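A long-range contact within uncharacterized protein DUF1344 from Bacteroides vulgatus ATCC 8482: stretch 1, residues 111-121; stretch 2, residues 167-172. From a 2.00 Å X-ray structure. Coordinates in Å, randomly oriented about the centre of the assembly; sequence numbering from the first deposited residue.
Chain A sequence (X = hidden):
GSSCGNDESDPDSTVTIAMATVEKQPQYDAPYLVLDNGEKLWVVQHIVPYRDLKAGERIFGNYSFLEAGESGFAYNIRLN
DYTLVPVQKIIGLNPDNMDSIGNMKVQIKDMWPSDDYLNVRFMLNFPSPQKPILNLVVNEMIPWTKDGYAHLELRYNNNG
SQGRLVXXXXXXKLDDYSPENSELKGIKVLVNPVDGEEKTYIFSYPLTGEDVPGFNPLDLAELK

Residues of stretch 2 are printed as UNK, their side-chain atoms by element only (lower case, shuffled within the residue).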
# COMPACT_ATOMS: atom_id res chain seq x y z
N MSE A 111 5.30 -6.93 -1.81
CA MSE A 111 4.57 -6.64 -0.59
C MSE A 111 5.51 -6.17 0.49
O MSE A 111 6.50 -6.82 0.76
CB MSE A 111 3.79 -7.85 -0.10
CG MSE A 111 3.03 -7.56 1.26
SE MSE A 111 2.43 -9.28 2.02
CE MSE A 111 1.26 -9.65 0.60
N TRP A 112 5.16 -5.06 1.14
CA TRP A 112 5.94 -4.57 2.26
C TRP A 112 5.10 -3.68 3.15
O TRP A 112 4.22 -2.96 2.67
CB TRP A 112 7.19 -3.81 1.76
CG TRP A 112 6.93 -2.41 1.28
CD1 TRP A 112 7.20 -1.28 1.95
CD2 TRP A 112 6.38 -2.02 0.02
NE1 TRP A 112 6.88 -0.19 1.17
CE2 TRP A 112 6.35 -0.62 -0.01
CE3 TRP A 112 5.91 -2.72 -1.10
CZ2 TRP A 112 5.85 0.10 -1.10
CZ3 TRP A 112 5.43 -1.99 -2.20
CH2 TRP A 112 5.41 -0.60 -2.19
N PRO A 113 5.36 -3.73 4.46
CA PRO A 113 4.73 -2.77 5.36
C PRO A 113 5.52 -1.49 5.46
O PRO A 113 6.74 -1.51 5.32
CB PRO A 113 4.77 -3.50 6.71
CG PRO A 113 6.03 -4.32 6.65
CD PRO A 113 6.22 -4.69 5.17
N SER A 114 4.82 -0.41 5.72
CA SER A 114 5.37 0.84 6.13
C SER A 114 4.73 1.16 7.50
O SER A 114 3.94 0.36 8.01
CB SER A 114 4.98 1.92 5.13
OG SER A 114 3.56 2.02 5.07
N ASP A 115 5.01 2.34 8.04
CA ASP A 115 4.49 2.70 9.36
C ASP A 115 2.98 2.60 9.41
O ASP A 115 2.45 2.24 10.44
CB ASP A 115 4.92 4.12 9.80
CG ASP A 115 4.79 4.36 11.35
OD1 ASP A 115 5.28 3.52 12.14
OD2 ASP A 115 4.20 5.41 11.76
N ASP A 116 2.30 2.95 8.32
CA ASP A 116 0.84 3.04 8.35
C ASP A 116 0.14 2.02 7.48
O ASP A 116 -1.06 1.83 7.68
CB ASP A 116 0.30 4.42 7.93
CG ASP A 116 0.76 5.55 8.82
OD1 ASP A 116 0.89 5.39 10.06
OD2 ASP A 116 0.96 6.64 8.26
N TYR A 117 0.85 1.39 6.55
CA TYR A 117 0.18 0.54 5.54
C TYR A 117 0.86 -0.75 5.24
O TYR A 117 2.06 -0.85 5.34
CB TYR A 117 0.05 1.27 4.20
CG TYR A 117 -0.52 2.67 4.25
CD1 TYR A 117 -1.89 2.90 4.18
CD2 TYR A 117 0.33 3.76 4.35
CE1 TYR A 117 -2.43 4.19 4.22
CE2 TYR A 117 -0.19 5.08 4.38
CZ TYR A 117 -1.57 5.28 4.31
OH TYR A 117 -2.09 6.56 4.30
N LEU A 118 0.08 -1.74 4.84
CA LEU A 118 0.61 -2.86 4.08
C LEU A 118 0.42 -2.53 2.59
O LEU A 118 -0.70 -2.36 2.10
CB LEU A 118 -0.09 -4.16 4.44
CG LEU A 118 0.55 -5.37 3.78
CD1 LEU A 118 1.92 -5.70 4.40
CD2 LEU A 118 -0.35 -6.57 3.83
N ASN A 119 1.54 -2.45 1.88
CA ASN A 119 1.61 -2.06 0.48
C ASN A 119 1.79 -3.29 -0.37
O ASN A 119 2.72 -4.07 -0.17
CB ASN A 119 2.78 -1.11 0.28
CG ASN A 119 2.65 0.12 1.17
OD1 ASN A 119 1.70 0.91 1.03
ND2 ASN A 119 3.57 0.25 2.15
N VAL A 120 0.90 -3.45 -1.33
CA VAL A 120 0.92 -4.60 -2.21
C VAL A 120 0.85 -4.18 -3.69
O VAL A 120 -0.02 -3.44 -4.09
CB VAL A 120 -0.24 -5.53 -1.87
CG1 VAL A 120 -0.06 -6.91 -2.64
CG2 VAL A 120 -0.32 -5.75 -0.36
N ARG A 121 1.79 -4.67 -4.49
CA ARG A 121 1.69 -4.57 -5.92
C ARG A 121 1.40 -5.97 -6.38
O ARG A 121 2.09 -6.90 -5.97
CB ARG A 121 2.99 -4.06 -6.54
CG ARG A 121 2.84 -3.81 -8.07
CD ARG A 121 3.98 -2.97 -8.62
NE ARG A 121 5.16 -3.80 -8.63
CZ ARG A 121 6.07 -3.83 -9.60
NH1 ARG A 121 5.98 -3.03 -10.66
NH2 ARG A 121 7.08 -4.67 -9.48
N UNK A 167 -1.55 -4.97 -13.78
CA UNK A 167 -0.90 -4.65 -12.49
C UNK A 167 -1.79 -3.78 -11.66
O UNK A 167 -2.63 -3.07 -12.21
c UNK A 167 0.38 -3.90 -12.90
c UNK A 167 0.53 -4.15 -14.38
c UNK A 167 -0.86 -4.32 -14.90
N UNK A 168 -1.64 -3.87 -10.34
CA UNK A 168 -2.49 -3.13 -9.42
C UNK A 168 -1.69 -2.88 -8.18
O UNK A 168 -0.81 -3.68 -7.86
N UNK A 169 -1.95 -1.75 -7.53
CA UNK A 169 -1.35 -1.40 -6.27
C UNK A 169 -2.46 -1.06 -5.32
O UNK A 169 -3.45 -0.45 -5.73
c UNK A 169 -0.46 -0.19 -6.42
c UNK A 169 2.64 0.48 -6.45
se UNK A 169 1.99 -0.70 -5.03
c UNK A 169 0.25 0.15 -5.14
N UNK A 170 -2.29 -1.44 -4.05
CA UNK A 170 -3.21 -1.09 -3.00
C UNK A 170 -2.42 -0.93 -1.69
O UNK A 170 -1.37 -1.60 -1.48
c UNK A 170 -3.62 -3.48 -2.52
c UNK A 170 -5.27 -1.85 -1.72
c UNK A 170 -4.30 -2.18 -2.84
N UNK A 171 -2.93 -0.05 -0.83
CA UNK A 171 -2.38 0.16 0.49
C UNK A 171 -3.48 -0.12 1.49
O UNK A 171 -4.53 0.48 1.40
o UNK A 171 -0.69 1.81 -0.02
c UNK A 171 -1.90 1.59 0.67
N UNK A 172 -3.22 -1.06 2.42
CA UNK A 172 -4.14 -1.38 3.49
C UNK A 172 -3.73 -0.66 4.73
O UNK A 172 -2.61 -0.80 5.14
c UNK A 172 -5.30 -5.21 0.36
c UNK A 172 -3.95 -5.04 0.61
c UNK A 172 -3.56 -4.27 1.71
c UNK A 172 -4.51 -3.70 2.56
c UNK A 172 -4.09 -2.87 3.76
c UNK A 172 -6.25 -4.65 1.22
c UNK A 172 -5.85 -3.90 2.30

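Position 167 has three side-chain carbons, and they close a ring onto the backbone N. No side-chain atom comes within 5 Å of stretch 1. A ring through the nitrogen identifies Pro 167; its N carries no hydrogen to donate, and no bridge to stretch 1 is formed at this position.

Position 168 has no side-chain atoms, and its O lies 3.3 Å from Arg 121 CA in a CA-H...O contact. It is Gly 168. Its contact is made by backbone alone and needs no side chain; a CB would point away, with no atom of stretch 1 within 5.5 Å, so stretch 1 itself gives no steric reason for glycine.

Position 169 carries an unbranched chain of two carbons, a selenium and a terminal carbon. The selenium lies 3.8 Å from Arg 121 CB and 4.4 Å from Trp 112 CH2. Selenium within such a chain means selenomethionine, Met 169. Long, flexible and apolar, it reaches from its own strand past Arg 121 to the indole of Trp 112, two strands away.

Position 170 has one carbon carrying two more, a beta-branched group of three carbons, with one branch 4.0 Å from Val 120 CB. This is Val 170, a compact shape that suits an extended strand. It pairs with Val 120 through two backbone hydrogen bonds, Val 120 N to Val 170 O at 2.9 Å and Val 170 N to Val 120 O at 3.0 Å.

Position 171 has one carbon followed by one oxygen. The oxygen lies 2.8 Å from Asn 119 OD1, and the carbon 3.7 Å from Tyr 117 CD1. The residue is Ser 171, whose short hydroxyl arm donates its hydrogen to the amide oxygen, a polar link within a buried setting.

Position 172 has one carbon and a six-carbon ring with no further atom. A ring carbon lies 3.8 Å from Val 120 CG2, which sits at the ring's edge, and CB lies 4.3 Å from Leu 118 CB. This is Phe 172, whose broad apolar ring suits these aliphatic neighbours. Of the residues in stretch 2, Phe 172 has the largest area covered by stretch 1. Leu 118 N to Phe 172 O and Phe 172 N to Leu 118 O, both 2.9 Å, close a second hydrogen-bonded pair.

The contact is an antiparallel sheet. Hydrogen-bonded pairs at Leu 118 and Val 120 alternate with non-hydrogen-bonded pairs at Asn 119 and Arg 121, and the side chains alternate likewise. Leu 118, Val 120, Val 170 and Phe 172 make one face apolar; the other mixes the Ser 171–Asn 119 hydrogen bond with the packing of Met 169. Backbone bonds join the strands in this register, while side chains pack on each face.

Stretch 2, residues 167-172: PGMVSF
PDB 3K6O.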